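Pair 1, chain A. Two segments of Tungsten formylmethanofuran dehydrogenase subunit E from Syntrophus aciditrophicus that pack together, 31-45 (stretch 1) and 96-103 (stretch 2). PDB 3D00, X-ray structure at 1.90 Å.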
# COMPACT_ATOMS: atom_id res chain seq x y z
N LEU A 31 13.15 -8.83 1.66
CA LEU A 31 13.70 -10.19 1.80
C LEU A 31 13.41 -10.75 3.21
O LEU A 31 12.81 -11.83 3.38
CB LEU A 31 15.22 -10.18 1.47
CG LEU A 31 15.65 -9.87 0.04
CD1 LEU A 31 17.15 -9.69 -0.10
CD2 LEU A 31 15.18 -10.98 -0.85
N ILE A 32 13.82 -9.99 4.24
CA ILE A 32 13.56 -10.40 5.60
C ILE A 32 12.04 -10.55 5.77
O ILE A 32 11.58 -11.53 6.30
CB ILE A 32 14.20 -9.46 6.64
CG1 ILE A 32 15.73 -9.50 6.52
CG2 ILE A 32 13.80 -9.89 8.05
CD1 ILE A 32 16.42 -8.46 7.39
N GLY A 33 11.29 -9.57 5.26
CA GLY A 33 9.85 -9.55 5.23
C GLY A 33 9.23 -10.82 4.73
O GLY A 33 8.22 -11.23 5.27
N GLY A 34 9.82 -11.41 3.68
CA GLY A 34 9.40 -12.73 3.19
C GLY A 34 9.46 -13.86 4.21
O GLY A 34 8.58 -14.76 4.25
N PHE A 35 10.54 -13.87 4.98
CA PHE A 35 10.69 -14.87 6.02
C PHE A 35 9.67 -14.63 7.07
O PHE A 35 9.18 -15.55 7.65
CB PHE A 35 12.09 -14.85 6.59
CG PHE A 35 13.10 -15.43 5.67
CD1 PHE A 35 13.07 -16.78 5.36
CD2 PHE A 35 14.12 -14.65 5.15
CE1 PHE A 35 14.00 -17.33 4.53
CE2 PHE A 35 15.06 -15.19 4.33
CZ PHE A 35 15.00 -16.51 4.00
N MSE A 36 9.38 -13.37 7.35
CA MSE A 36 8.41 -13.05 8.37
C MSE A 36 6.99 -13.45 8.02
O MSE A 36 6.28 -14.06 8.82
CB MSE A 36 8.46 -11.56 8.71
CG MSE A 36 9.75 -11.17 9.38
SE MSE A 36 10.00 -9.23 9.35
CE MSE A 36 8.89 -8.71 10.71
N VAL A 37 6.58 -13.15 6.81
CA VAL A 37 5.25 -13.49 6.34
C VAL A 37 5.10 -15.00 6.21
O VAL A 37 4.06 -15.54 6.58
CB VAL A 37 4.93 -12.79 4.99
CG1 VAL A 37 3.63 -13.36 4.33
CG2 VAL A 37 4.86 -11.30 5.19
N ASP A 38 6.15 -15.67 5.73
CA ASP A 38 6.17 -17.12 5.71
C ASP A 38 5.99 -17.76 7.09
O ASP A 38 5.19 -18.67 7.24
CB ASP A 38 7.48 -17.61 5.06
CG ASP A 38 7.62 -19.10 5.07
OD1 ASP A 38 7.10 -19.78 4.15
OD2 ASP A 38 8.27 -19.59 5.99
N LEU A 39 6.73 -17.30 8.10
CA LEU A 39 6.58 -17.84 9.48
C LEU A 39 5.16 -17.54 10.03
O LEU A 39 4.54 -18.39 10.68
CB LEU A 39 7.66 -17.24 10.39
CG LEU A 39 7.69 -17.62 11.88
CD1 LEU A 39 7.84 -19.10 11.97
CD2 LEU A 39 8.81 -16.90 12.70
N ALA A 40 4.68 -16.32 9.77
CA ALA A 40 3.36 -15.87 10.21
C ALA A 40 2.27 -16.79 9.62
O ALA A 40 1.47 -17.37 10.36
CB ALA A 40 3.14 -14.42 9.80
N VAL A 41 2.27 -16.98 8.30
CA VAL A 41 1.26 -17.83 7.63
C VAL A 41 1.33 -19.26 8.16
O VAL A 41 0.31 -19.87 8.38
CB VAL A 41 1.41 -17.86 6.06
CG1 VAL A 41 0.61 -19.00 5.45
CG2 VAL A 41 1.04 -16.54 5.44
N LYS A 42 2.54 -19.77 8.40
CA LYS A 42 2.74 -21.12 8.93
C LYS A 42 2.21 -21.32 10.34
O LYS A 42 2.12 -22.43 10.77
CB LYS A 42 4.24 -21.49 8.92
CG LYS A 42 4.76 -22.06 7.58
CD LYS A 42 6.14 -22.77 7.74
CE LYS A 42 7.32 -21.78 7.88
NZ LYS A 42 8.29 -22.14 8.98
N ASN A 43 1.89 -20.23 11.04
CA ASN A 43 1.40 -20.23 12.42
C ASN A 43 -0.06 -19.74 12.56
O ASN A 43 -0.54 -19.42 13.64
CB ASN A 43 2.34 -19.38 13.28
CG ASN A 43 3.60 -20.14 13.67
OD1 ASN A 43 3.60 -20.89 14.66
ND2 ASN A 43 4.65 -19.99 12.88
N LEU A 44 -0.78 -19.71 11.45
CA LEU A 44 -2.21 -19.47 11.49
C LEU A 44 -2.87 -20.82 11.31
O LEU A 44 -2.29 -21.71 10.67
CB LEU A 44 -2.65 -18.50 10.39
CG LEU A 44 -2.20 -17.04 10.47
CD1 LEU A 44 -2.77 -16.29 9.32
CD2 LEU A 44 -2.61 -16.42 11.78
N PRO A 45 -4.06 -21.00 11.89
CA PRO A 45 -4.86 -22.19 11.55
C PRO A 45 -5.01 -22.39 10.02
O PRO A 45 -5.13 -21.39 9.26
CB PRO A 45 -6.23 -21.89 12.19
CG PRO A 45 -5.97 -20.93 13.25
CD PRO A 45 -4.70 -20.17 12.92
N GLU A 96 -7.92 -12.82 16.36
CA GLU A 96 -6.83 -13.58 16.90
C GLU A 96 -5.80 -13.81 15.78
O GLU A 96 -6.16 -14.21 14.67
CB GLU A 96 -7.32 -14.94 17.47
CG GLU A 96 -8.13 -14.90 18.79
N GLY A 97 -4.54 -13.57 16.07
CA GLY A 97 -3.47 -13.74 15.08
C GLY A 97 -2.09 -13.90 15.67
O GLY A 97 -1.93 -14.18 16.85
N VAL A 98 -1.08 -13.67 14.83
CA VAL A 98 0.30 -13.83 15.23
C VAL A 98 1.08 -12.64 14.74
O VAL A 98 0.87 -12.20 13.64
CB VAL A 98 0.93 -15.15 14.69
CG1 VAL A 98 0.18 -16.30 15.22
CG2 VAL A 98 0.90 -15.22 13.19
N ARG A 99 1.96 -12.13 15.60
CA ARG A 99 2.84 -11.05 15.26
C ARG A 99 4.24 -11.58 15.16
O ARG A 99 4.68 -12.36 16.01
CB ARG A 99 2.81 -10.01 16.35
CG ARG A 99 3.62 -8.79 16.06
CD ARG A 99 3.43 -7.87 17.26
NE ARG A 99 4.07 -6.59 17.06
CZ ARG A 99 5.25 -6.26 17.55
NH1 ARG A 99 5.91 -7.11 18.29
NH2 ARG A 99 5.75 -5.07 17.26
N VAL A 100 4.95 -11.12 14.12
CA VAL A 100 6.31 -11.52 13.87
C VAL A 100 7.16 -10.28 13.78
O VAL A 100 6.80 -9.31 13.13
CB VAL A 100 6.48 -12.35 12.55
CG1 VAL A 100 7.93 -12.81 12.44
CG2 VAL A 100 5.53 -13.51 12.53
N PHE A 101 8.31 -10.35 14.42
CA PHE A 101 9.23 -9.28 14.46
C PHE A 101 10.67 -9.80 14.57
O PHE A 101 10.91 -11.00 14.78
CB PHE A 101 8.86 -8.35 15.63
CG PHE A 101 8.88 -8.99 17.00
CD1 PHE A 101 7.82 -9.75 17.44
CD2 PHE A 101 9.94 -8.80 17.86
CE1 PHE A 101 7.83 -10.30 18.71
CE2 PHE A 101 9.95 -9.35 19.14
CZ PHE A 101 8.89 -10.10 19.56
N LEU A 102 11.62 -8.89 14.42
CA LEU A 102 13.04 -9.22 14.52
C LEU A 102 13.51 -9.23 15.98
O LEU A 102 13.17 -8.36 16.77
CB LEU A 102 13.88 -8.27 13.67
CG LEU A 102 14.16 -8.70 12.22
CD1 LEU A 102 12.87 -9.11 11.62
CD2 LEU A 102 14.85 -7.58 11.40
N ASP A 103 14.30 -10.25 16.30
CA ASP A 103 14.84 -10.48 17.63
C ASP A 103 16.35 -10.23 17.53
O ASP A 103 17.11 -11.08 17.05
CB ASP A 103 14.52 -11.94 18.02
CG ASP A 103 14.59 -12.20 19.53
OD1 ASP A 103 14.07 -11.40 20.32
OD2 ASP A 103 15.13 -13.28 19.90

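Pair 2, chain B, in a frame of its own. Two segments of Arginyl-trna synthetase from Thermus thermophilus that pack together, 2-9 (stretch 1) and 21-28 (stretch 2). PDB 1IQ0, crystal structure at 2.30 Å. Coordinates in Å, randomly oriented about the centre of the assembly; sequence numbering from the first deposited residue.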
# COMPACT_ATOMS: atom_id res chain seq x y z
N LEU B 2 15.59 -16.66 -7.92
CA LEU B 2 16.56 -17.53 -7.26
C LEU B 2 15.93 -18.21 -6.04
O LEU B 2 15.83 -19.44 -5.99
CB LEU B 2 17.79 -16.72 -6.84
CG LEU B 2 19.10 -17.44 -6.49
CD1 LEU B 2 18.87 -18.44 -5.38
CD2 LEU B 2 19.66 -18.12 -7.73
N ARG B 3 15.50 -17.42 -5.07
CA ARG B 3 14.89 -17.97 -3.86
C ARG B 3 13.61 -18.74 -4.15
O ARG B 3 13.40 -19.82 -3.59
CB ARG B 3 14.59 -16.85 -2.86
CG ARG B 3 15.82 -16.27 -2.22
CD ARG B 3 15.47 -15.16 -1.26
NE ARG B 3 14.63 -15.62 -0.16
CZ ARG B 3 14.30 -14.86 0.89
NH1 ARG B 3 14.74 -13.61 0.97
NH2 ARG B 3 13.53 -15.36 1.85
N ARG B 4 12.76 -18.21 -5.02
CA ARG B 4 11.51 -18.87 -5.37
C ARG B 4 11.79 -20.12 -6.19
O ARG B 4 11.10 -21.14 -6.05
CB ARG B 4 10.59 -17.93 -6.17
CG ARG B 4 9.86 -16.88 -5.32
CD ARG B 4 8.89 -17.53 -4.34
NE ARG B 4 8.31 -16.58 -3.39
CZ ARG B 4 7.28 -15.78 -3.65
NH1 ARG B 4 6.70 -15.79 -4.84
NH2 ARG B 4 6.83 -14.96 -2.71
N ALA B 5 12.81 -20.05 -7.04
CA ALA B 5 13.18 -21.20 -7.86
C ALA B 5 13.62 -22.32 -6.93
O ALA B 5 13.38 -23.50 -7.19
CB ALA B 5 14.32 -20.82 -8.79
N LEU B 6 14.23 -21.94 -5.81
CA LEU B 6 14.69 -22.92 -4.84
C LEU B 6 13.51 -23.53 -4.09
O LEU B 6 13.50 -24.73 -3.81
CB LEU B 6 15.66 -22.26 -3.86
CG LEU B 6 16.31 -23.14 -2.79
CD1 LEU B 6 16.87 -24.43 -3.41
CD2 LEU B 6 17.41 -22.35 -2.10
N GLU B 7 12.52 -22.71 -3.76
CA GLU B 7 11.34 -23.21 -3.06
C GLU B 7 10.55 -24.11 -3.99
O GLU B 7 9.97 -25.11 -3.56
CB GLU B 7 10.46 -22.05 -2.59
CG GLU B 7 11.20 -21.02 -1.76
CD GLU B 7 10.30 -19.95 -1.19
OE1 GLU B 7 9.38 -19.49 -1.91
OE2 GLU B 7 10.51 -19.55 -0.02
N GLU B 8 10.53 -23.77 -5.28
CA GLU B 8 9.81 -24.58 -6.25
C GLU B 8 10.44 -25.96 -6.35
O GLU B 8 9.74 -26.98 -6.34
CB GLU B 8 9.83 -23.91 -7.63
CG GLU B 8 9.17 -24.73 -8.73
CD GLU B 8 7.76 -25.16 -8.37
OE1 GLU B 8 6.92 -24.29 -8.06
OE2 GLU B 8 7.48 -26.38 -8.41
N ALA B 9 11.76 -26.01 -6.43
CA ALA B 9 12.47 -27.28 -6.53
C ALA B 9 12.25 -28.11 -5.27
O ALA B 9 12.21 -29.34 -5.33
CB ALA B 9 13.95 -27.04 -6.76
N VAL B 21 3.11 -30.25 0.74
CA VAL B 21 3.15 -28.94 1.37
C VAL B 21 4.29 -28.09 0.82
O VAL B 21 5.31 -28.63 0.40
CB VAL B 21 3.31 -29.07 2.90
CG1 VAL B 21 4.61 -29.78 3.23
CG2 VAL B 21 3.27 -27.69 3.55
N ARG B 22 4.11 -26.78 0.84
CA ARG B 22 5.13 -25.86 0.34
C ARG B 22 5.84 -25.16 1.50
O ARG B 22 5.20 -24.61 2.40
CB ARG B 22 4.50 -24.82 -0.58
CG ARG B 22 5.45 -23.71 -1.01
CD ARG B 22 4.78 -22.75 -1.98
NE ARG B 22 4.51 -23.36 -3.28
CZ ARG B 22 5.45 -23.72 -4.14
NH1 ARG B 22 6.73 -23.53 -3.86
NH2 ARG B 22 5.11 -24.28 -5.30
N LEU B 23 7.17 -25.20 1.48
CA LEU B 23 7.97 -24.57 2.53
C LEU B 23 8.65 -23.29 2.05
O LEU B 23 9.04 -23.18 0.89
CB LEU B 23 9.04 -25.55 3.03
CG LEU B 23 8.57 -26.78 3.80
CD1 LEU B 23 9.78 -27.58 4.24
CD2 LEU B 23 7.75 -26.35 5.01
N LYS B 24 8.79 -22.32 2.95
CA LYS B 24 9.43 -21.06 2.61
C LYS B 24 10.90 -21.08 2.99
O LYS B 24 11.28 -21.55 4.06
CB LYS B 24 8.74 -19.89 3.33
CG LYS B 24 7.27 -19.69 2.98
CD LYS B 24 7.02 -19.56 1.48
CE LYS B 24 7.93 -18.51 0.83
NZ LYS B 24 7.91 -17.22 1.56
N VAL B 25 11.74 -20.58 2.09
CA VAL B 25 13.17 -20.51 2.33
C VAL B 25 13.43 -19.12 2.92
O VAL B 25 12.68 -18.18 2.64
CB VAL B 25 13.97 -20.69 1.01
CG1 VAL B 25 13.88 -19.43 0.17
CG2 VAL B 25 15.41 -21.03 1.32
N ALA B 26 14.47 -18.99 3.73
CA ALA B 26 14.81 -17.71 4.34
C ALA B 26 16.31 -17.63 4.50
O ALA B 26 17.00 -18.65 4.45
CB ALA B 26 14.12 -17.57 5.70
N ARG B 27 16.83 -16.42 4.69
CA ARG B 27 18.26 -16.22 4.86
C ARG B 27 18.77 -17.03 6.04
O ARG B 27 18.19 -16.98 7.13
CB ARG B 27 18.56 -14.73 5.07
CG ARG B 27 18.45 -13.90 3.79
CD ARG B 27 19.56 -14.27 2.82
NE ARG B 27 20.87 -13.86 3.32
CZ ARG B 27 21.34 -12.62 3.25
NH1 ARG B 27 20.61 -11.65 2.70
NH2 ARG B 27 22.55 -12.34 3.73
N ALA B 28 19.85 -17.77 5.82
CA ALA B 28 20.44 -18.59 6.87
C ALA B 28 21.16 -17.74 7.91
O ALA B 28 21.56 -16.60 7.63
CB ALA B 28 21.42 -19.59 6.25

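Pair 1 and pair 2 share one backbone arrangement: a helix with an extended segment running alongside it. In pair 1 the helical part of stretch 1 runs nearly antiparallel to the strand 96-102, at 153° and a closest axis approach of 8.4 Å. In pair 2 the helix that starts at B:Arg3 and continues beyond the stretch packs against segment 21-28, of which 26-27 is strand. The central 14 residues superpose with an RMSD of 0.6 Å. The buried surfaces are also close, 454 Å² in pair 1 and 446 Å² in pair 2.

Two matched positions carry the same residue: A:Val100 with B:Val25, and A:Leu39 with B:Leu6. Both valines point toward the helix. On the helix, A:Met36 matches B:Arg3, and A:Ala40 matches B:Glu7. The leucines do the same job in both pairs. A:Leu39 CD2 lies 4.2 Å from A:Val100 CG1, and B:Leu6 CD2 lies 4.2 Å from B:Val25 CG2.

The other two helix positions are filled differently. In pair 1 A:Met36 is selenomethionine. Its CG is 3.9 Å from A:Val100 CG1, its SE is 3.7 Å from A:Leu102 CD1, and its CE reaches to 3.3 Å from A:Val100 O. This last approach is a contact and not a hydrogen bond, since a methyl group meets the carbonyl. In pair 2 B:Arg3 starts in the same direction, with chi1 again m. Its NH2 donates a hydrogen bond to B:Val25 O at 3.0 Å, and that oxygen sits at the guanidinium edge. Thus the carbonyl of the matched valine is touched in both pairs, but only pair 2 bonds to it.

A:Ala40 and B:Glu7 differ greatly in size. A:Ala40 CB packs against both valines: it is 3.7 Å from A:Val100 CG2 and 4.1 Å from A:Val98 CG2. B:Glu7 instead extends a carboxylate to the extended backbone. B:Val25 N donates to B:Glu7 OE2 at 2.7 Å, with a nearly straight angle of 168°. The same OE2 forms a long salt bridge with B:Lys24 NZ at 3.8 Å. Within the helix, B:Arg4 NE pairs with B:Glu7 OE1 at 3.4 Å.

The side chains of the extended segments differ around the matched valine. A:Val98 points toward the helix, whereas the matching B:Leu23 starts sideways and its end leads away. A:Leu102 packs its CD1 on A:Met36 SE, whereas the side chain of the matching B:Arg27 comes no nearer than 4.7 Å to its helix stretch. A:Gly97 has no side chain, but B:Arg22 at the matching position reaches back to the helix. Its NH2 makes a weak hydrogen bond, part of a salt bridge, with B:Glu8 OE1 at 3.3 Å. B:Arg22 is poorly ordered, so this link is the less certain one.

Pair 1 has no hydrogen bonds between its stretches and closes the gap with apolar side chains. Pair 2 has the same leucine-valine contact, with polar links around it.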